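Local coordinates for protein AHL synthase (Burkholderia glumae, PDB 3P2H) that probably makes N-acyl-homoserine lactone quorum-sensing signals from fatty acyl-ACP and S-adenosyl-L-methionine, releasing S-methyl-5'-thioadenosine, at residues M1-I15 with D48-A60. The protein carries 3 engineered substitutions. Numbering follows the deposited sequence.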
loop_
_atom_site.group_PDB
_atom_site.type_symbol
_atom_site.label_atom_id
_atom_site.label_comp_id
_atom_site.label_asym_id
_atom_site.label_seq_id
_atom_site.Cartn_x
_atom_site.Cartn_y
_atom_site.Cartn_z
ATOM N N MET A 1 -0.083 -17.340 0.239
ATOM C CA MET A 1 1.257 -16.696 0.298
ATOM C C MET A 1 1.694 -16.446 1.739
ATOM O O MET A 1 0.916 -16.606 2.678
ATOM C CB MET A 1 1.229 -15.363 -0.449
ATOM C CG MET A 1 0.220 -14.379 0.118
ATOM S SD MET A 1 0.692 -12.688 -0.223
ATOM C CE MET A 1 -0.018 -12.458 -1.866
ATOM N N GLN A 2 2.952 -16.055 1.897
ATOM C CA GLN A 2 3.519 -15.759 3.205
ATOM C C GLN A 2 3.973 -14.302 3.118
ATOM O O GLN A 2 4.525 -13.885 2.104
ATOM C CB GLN A 2 4.704 -16.695 3.475
ATOM C CG GLN A 2 5.332 -16.556 4.848
ATOM C CD GLN A 2 5.987 -17.850 5.317
ATOM O OE1 GLN A 2 6.918 -18.356 4.687
ATOM N NE2 GLN A 2 5.494 -18.394 6.426
ATOM N N THR A 3 3.732 -13.527 4.169
ATOM C CA THR A 3 4.101 -12.115 4.148
ATOM C C THR A 3 5.345 -11.783 4.973
ATOM O O THR A 3 5.598 -12.387 6.018
ATOM C CB THR A 3 2.929 -11.244 4.628
ATOM O OG1 THR A 3 2.628 -11.562 5.989
ATOM C CG2 THR A 3 1.687 -11.506 3.768
ATOM N N PHE A 4 6.111 -10.814 4.481
ATOM C CA PHE A 4 7.344 -10.374 5.122
ATOM C C PHE A 4 7.349 -8.858 5.226
ATOM O O PHE A 4 7.305 -8.166 4.211
ATOM C CB PHE A 4 8.560 -10.810 4.297
ATOM C CG PHE A 4 8.668 -12.291 4.117
ATOM C CD1 PHE A 4 7.786 -12.972 3.279
ATOM C CD2 PHE A 4 9.637 -13.015 4.803
ATOM C CE1 PHE A 4 7.870 -14.349 3.128
ATOM C CE2 PHE A 4 9.725 -14.398 4.656
ATOM C CZ PHE A 4 8.842 -15.063 3.820
ATOM N N VAL A 5 7.400 -8.349 6.453
ATOM C CA VAL A 5 7.420 -6.910 6.680
ATOM C C VAL A 5 8.840 -6.444 7.004
ATOM O O VAL A 5 9.470 -6.926 7.948
ATOM C CB VAL A 5 6.482 -6.519 7.837
ATOM C CG1 VAL A 5 6.482 -5.017 8.022
ATOM C CG2 VAL A 5 5.075 -7.013 7.547
ATOM N N HIS A 6 9.329 -5.499 6.209
ATOM C CA HIS A 6 10.666 -4.949 6.378
ATOM C C HIS A 6 10.549 -3.526 6.921
ATOM O O HIS A 6 10.093 -2.626 6.218
ATOM C CB HIS A 6 11.390 -4.934 5.029
ATOM C CG HIS A 6 11.536 -6.287 4.402
ATOM N ND1 HIS A 6 12.646 -7.085 4.597
ATOM C CD2 HIS A 6 10.704 -6.995 3.601
ATOM C CE1 HIS A 6 12.489 -8.223 3.944
ATOM N NE2 HIS A 6 11.319 -8.194 3.330
ATOM N N GLU A 7 10.949 -3.332 8.176
ATOM C CA GLU A 7 10.885 -2.016 8.812
ATOM C C GLU A 7 12.148 -1.712 9.617
ATOM O O GLU A 7 12.079 -1.088 10.675
ATOM C CB GLU A 7 9.644 -1.928 9.718
ATOM C CG GLU A 7 9.451 -3.128 10.619
ATOM C CD GLU A 7 8.097 -3.157 11.324
ATOM O OE1 GLU A 7 7.635 -4.268 11.645
ATOM O OE2 GLU A 7 7.499 -2.088 11.574
ATOM N N ALA A 8 13.299 -2.136 9.095
ATOM C CA ALA A 8 14.578 -1.937 9.769
ATOM C C ALA A 8 15.488 -0.911 9.097
ATOM O O ALA A 8 16.711 -1.043 9.134
ATOM C CB ALA A 8 15.310 -3.276 9.880
ATOM N N GLY A 9 14.904 0.112 8.488
ATOM C CA GLY A 9 15.719 1.110 7.821
ATOM C C GLY A 9 16.011 0.688 6.396
ATOM O O GLY A 9 15.251 -0.078 5.806
ATOM N N ARG A 10 17.121 1.169 5.840
ATOM C CA ARG A 10 17.480 0.837 4.466
ATOM C C ARG A 10 17.413 -0.671 4.170
ATOM O O ARG A 10 18.021 -1.492 4.867
ATOM C CB ARG A 10 18.879 1.373 4.156
ATOM C CG ARG A 10 19.297 1.238 2.697
ATOM C CD ARG A 10 20.642 1.911 2.472
ATOM N NE ARG A 10 20.601 3.301 2.914
ATOM C CZ ARG A 10 21.652 4.109 2.945
ATOM N NH1 ARG A 10 22.846 3.672 2.559
ATOM N NH2 ARG A 10 21.510 5.359 3.362
ATOM N N LEU A 11 16.670 -1.022 3.127
ATOM C CA LEU A 11 16.509 -2.413 2.715
ATOM C C LEU A 11 17.831 -3.023 2.294
ATOM O O LEU A 11 18.689 -2.340 1.732
ATOM C CB LEU A 11 15.558 -2.517 1.519
ATOM C CG LEU A 11 14.048 -2.401 1.698
ATOM C CD1 LEU A 11 13.383 -2.455 0.322
ATOM C CD2 LEU A 11 13.545 -3.538 2.580
ATOM N N PRO A 12 18.023 -4.319 2.570
ATOM C CA PRO A 12 19.291 -4.907 2.145
ATOM C C PRO A 12 19.293 -4.880 0.615
ATOM O O PRO A 12 18.244 -5.003 -0.013
ATOM C CB PRO A 12 19.241 -6.316 2.732
ATOM C CG PRO A 12 17.776 -6.595 2.868
ATOM C CD PRO A 12 17.206 -5.285 3.324
ATOM N N ALA A 13 20.468 -4.687 0.027
ATOM C CA ALA A 13 20.616 -4.612 -1.424
ATOM C C ALA A 13 19.804 -5.619 -2.242
ATOM O O ALA A 13 19.089 -5.232 -3.171
ATOM C CB ALA A 13 22.097 -4.727 -1.799
ATOM N N HIS A 14 19.908 -6.902 -1.912
ATOM C CA HIS A 14 19.194 -7.913 -2.680
ATOM C C HIS A 14 17.673 -7.792 -2.612
ATOM O O HIS A 14 16.987 -8.104 -3.580
ATOM C CB HIS A 14 19.629 -9.325 -2.265
ATOM C CG HIS A 14 19.331 -9.661 -0.841
ATOM N ND1 HIS A 14 20.004 -9.091 0.216
ATOM C CD2 HIS A 14 18.428 -10.512 -0.298
ATOM C CE1 HIS A 14 19.531 -9.577 1.350
ATOM N NE2 HIS A 14 18.574 -10.441 1.065
ATOM N N ILE A 15 17.150 -7.336 -1.478
ATOM C CA ILE A 15 15.708 -7.171 -1.326
ATOM C C ILE A 15 15.248 -5.956 -2.129
ATOM O O ILE A 15 14.185 -5.975 -2.751
ATOM C CB ILE A 15 15.315 -6.969 0.156
ATOM C CG1 ILE A 15 15.719 -8.194 0.974
ATOM C CG2 ILE A 15 13.824 -6.721 0.272
ATOM C CD1 ILE A 15 15.079 -9.480 0.521
ATOM N N ASP A 48 10.512 6.235 -1.664
ATOM C CA ASP A 48 11.235 5.037 -1.263
ATOM C C ASP A 48 12.475 5.544 -0.532
ATOM O O ASP A 48 13.464 5.909 -1.156
ATOM C CB ASP A 48 11.610 4.217 -2.495
ATOM C CG ASP A 48 10.400 3.582 -3.147
ATOM O OD1 ASP A 48 9.703 2.815 -2.457
ATOM O OD2 ASP A 48 10.142 3.853 -4.336
ATOM N N ARG A 49 12.397 5.581 0.796
ATOM C CA ARG A 49 13.479 6.091 1.636
ATOM C C ARG A 49 13.920 5.063 2.672
ATOM O O ARG A 49 13.302 4.011 2.817
ATOM C CB ARG A 49 13.010 7.354 2.366
ATOM C CG ARG A 49 12.247 8.342 1.492
ATOM C CD ARG A 49 11.787 9.573 2.284
ATOM N NE ARG A 49 10.957 9.220 3.438
ATOM C CZ ARG A 49 9.676 9.551 3.583
ATOM N NH1 ARG A 49 9.053 10.254 2.643
ATOM N NH2 ARG A 49 9.017 9.180 4.675
ATOM N N ASP A 50 14.979 5.380 3.407
ATOM C CA ASP A 50 15.475 4.463 4.422
ATOM C C ASP A 50 14.400 4.157 5.455
ATOM O O ASP A 50 14.346 3.047 5.985
ATOM C CB ASP A 50 16.691 5.043 5.152
ATOM C CG ASP A 50 17.927 5.129 4.275
ATOM O OD1 ASP A 50 17.969 4.495 3.197
ATOM O OD2 ASP A 50 18.876 5.831 4.684
ATOM N N ASP A 51 13.545 5.141 5.737
ATOM C CA ASP A 51 12.494 4.974 6.740
ATOM C C ASP A 51 11.193 4.355 6.221
ATOM O O ASP A 51 10.283 4.066 6.999
ATOM C CB ASP A 51 12.203 6.322 7.418
ATOM C CG ASP A 51 11.534 7.317 6.492
ATOM O OD1 ASP A 51 10.341 7.614 6.713
ATOM O OD2 ASP A 51 12.191 7.800 5.544
ATOM N N THR A 52 11.111 4.140 4.911
ATOM C CA THR A 52 9.915 3.558 4.315
ATOM C C THR A 52 9.722 2.132 4.811
ATOM O O THR A 52 10.689 1.400 4.992
ATOM C CB THR A 52 10.017 3.538 2.776
ATOM O OG1 THR A 52 10.218 4.873 2.298
ATOM C CG2 THR A 52 8.746 2.976 2.163
ATOM N N VAL A 53 8.471 1.747 5.046
ATOM C CA VAL A 53 8.163 0.395 5.508
ATOM C C VAL A 53 7.614 -0.386 4.322
ATOM O O VAL A 53 6.811 0.141 3.552
ATOM C CB VAL A 53 7.113 0.411 6.650
ATOM C CG1 VAL A 53 6.723 -1.010 7.035
ATOM C CG2 VAL A 53 7.685 1.142 7.856
ATOM N N TYR A 54 8.058 -1.631 4.165
ATOM C CA TYR A 54 7.605 -2.459 3.047
ATOM C C TYR A 54 7.059 -3.820 3.454
ATOM O O TYR A 54 7.522 -4.443 4.412
ATOM C CB TYR A 54 8.746 -2.708 2.059
ATOM C CG TYR A 54 9.314 -1.475 1.407
ATOM C CD1 TYR A 54 8.638 -0.830 0.373
ATOM C CD2 TYR A 54 10.537 -0.956 1.825
ATOM C CE1 TYR A 54 9.168 0.306 -0.232
ATOM C CE2 TYR A 54 11.079 0.175 1.231
ATOM C CZ TYR A 54 10.394 0.802 0.206
ATOM O OH TYR A 54 10.941 1.920 -0.375
ATOM N N VAL A 55 6.075 -4.279 2.694
ATOM C CA VAL A 55 5.480 -5.581 2.912
ATOM C C VAL A 55 5.681 -6.345 1.609
ATOM O O VAL A 55 5.369 -5.830 0.539
ATOM C CB VAL A 55 3.962 -5.488 3.194
ATOM C CG1 VAL A 55 3.382 -6.895 3.391
ATOM C CG2 VAL A 55 3.701 -4.619 4.415
ATOM N N LEU A 56 6.227 -7.554 1.693
ATOM C CA LEU A 56 6.424 -8.380 0.504
ATOM C C LEU A 56 5.726 -9.714 0.723
ATOM O O LEU A 56 5.802 -10.289 1.805
ATOM C CB LEU A 56 7.912 -8.656 0.236
ATOM C CG LEU A 56 8.922 -7.519 0.067
ATOM C CD1 LEU A 56 10.162 -8.066 -0.625
ATOM C CD2 LEU A 56 8.332 -6.400 -0.754
ATOM N N GLY A 57 5.034 -10.193 -0.300
ATOM C CA GLY A 57 4.377 -11.481 -0.196
ATOM C C GLY A 57 5.186 -12.415 -1.069
ATOM O O GLY A 57 5.609 -12.010 -2.146
ATOM N N ARG A 58 5.426 -13.639 -0.614
ATOM C CA ARG A 58 6.205 -14.606 -1.398
ATOM C C ARG A 58 5.435 -15.915 -1.570
ATOM O O ARG A 58 4.779 -16.376 -0.646
ATOM C CB ARG A 58 7.553 -14.878 -0.721
ATOM C CG ARG A 58 8.496 -13.670 -0.710
ATOM C CD ARG A 58 9.760 -13.955 0.083
ATOM N NE ARG A 58 10.692 -12.827 0.116
ATOM C CZ ARG A 58 11.536 -12.513 -0.863
ATOM N NH1 ARG A 58 11.580 -13.237 -1.978
ATOM N NH2 ARG A 58 12.354 -11.484 -0.718
ATOM N N ASP A 59 5.528 -16.511 -2.756
ATOM C CA ASP A 59 4.817 -17.754 -3.041
ATOM C C ASP A 59 5.567 -18.982 -2.547
ATOM O O ASP A 59 6.608 -18.865 -1.903
ATOM C CB ASP A 59 4.531 -17.872 -4.547
ATOM C CG ASP A 59 5.793 -18.014 -5.391
ATOM O OD1 ASP A 59 5.693 -17.801 -6.615
ATOM O OD2 ASP A 59 6.875 -18.346 -4.859
ATOM N N ALA A 60 5.037 -20.160 -2.856
ATOM C CA ALA A 60 5.653 -21.410 -2.427
ATOM C C ALA A 60 7.107 -21.543 -2.867
ATOM O O ALA A 60 7.861 -22.310 -2.276
ATOM C CB ALA A 60 4.838 -22.607 -2.944
HETATM O O HOH W 1 11.387 -10.606 1.949
HETATM O O HOH W 2 12.136 -1.597 4.946
HETATM O O HOH W 3 13.581 1.183 3.511
HETATM O O HOH W 4 12.390 0.934 7.570
#
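L11 and Y54 meet in the tightly packed part of this contact: L11 CD1 lies 3.6 Å from both Y54 CD2 and Y54 CE2, approaching that side of the ring obliquely. On the sheet face of F4, H6, Y54, L56 and R58, L56 CG comes within 4.0 Å of H6 CD2, and L56 CD1 also touches I15 CG2.

Toward the open side, F4 carries the aliphatic arm of R58 over one ring face in a CH-pi contact, R58 CD 4.0 Å from the centroid of the F4 ring. That arm is extended (chi2 175°, chi3 180°) and lifts the guanidinium high over the ring, its plane nearly perpendicular to the ring's; R58 CZ is 5.7 Å from the F4 centroid, at most a weak cation-pi attraction. R58 NE donates to a water that also bonds H6 NE2; NH1 is held by E18 and G62. At the other end, exposed R10 grips D50 side-on, R10 NE to D50 OD1 at 2.9 Å from above the carboxylate plane and NH2 to the syn lone pair of OD2.

Hydrogen-bonded pairs Q2-R58, F4-L56 and H6-Y54 alternate with non-hydrogen-bonded T3-G57 and V5-V55, regular antiparallel pairing that adds strand 2-6 to the edge of the central sheet, consistent with an acetyltransferase-like fold. Beyond strand 53-58 comes strand 64-72. Helix 13-30 covers the Y54 and L56 face through L19, while helix 120-133 packs against T3 and V55 on the opposite face.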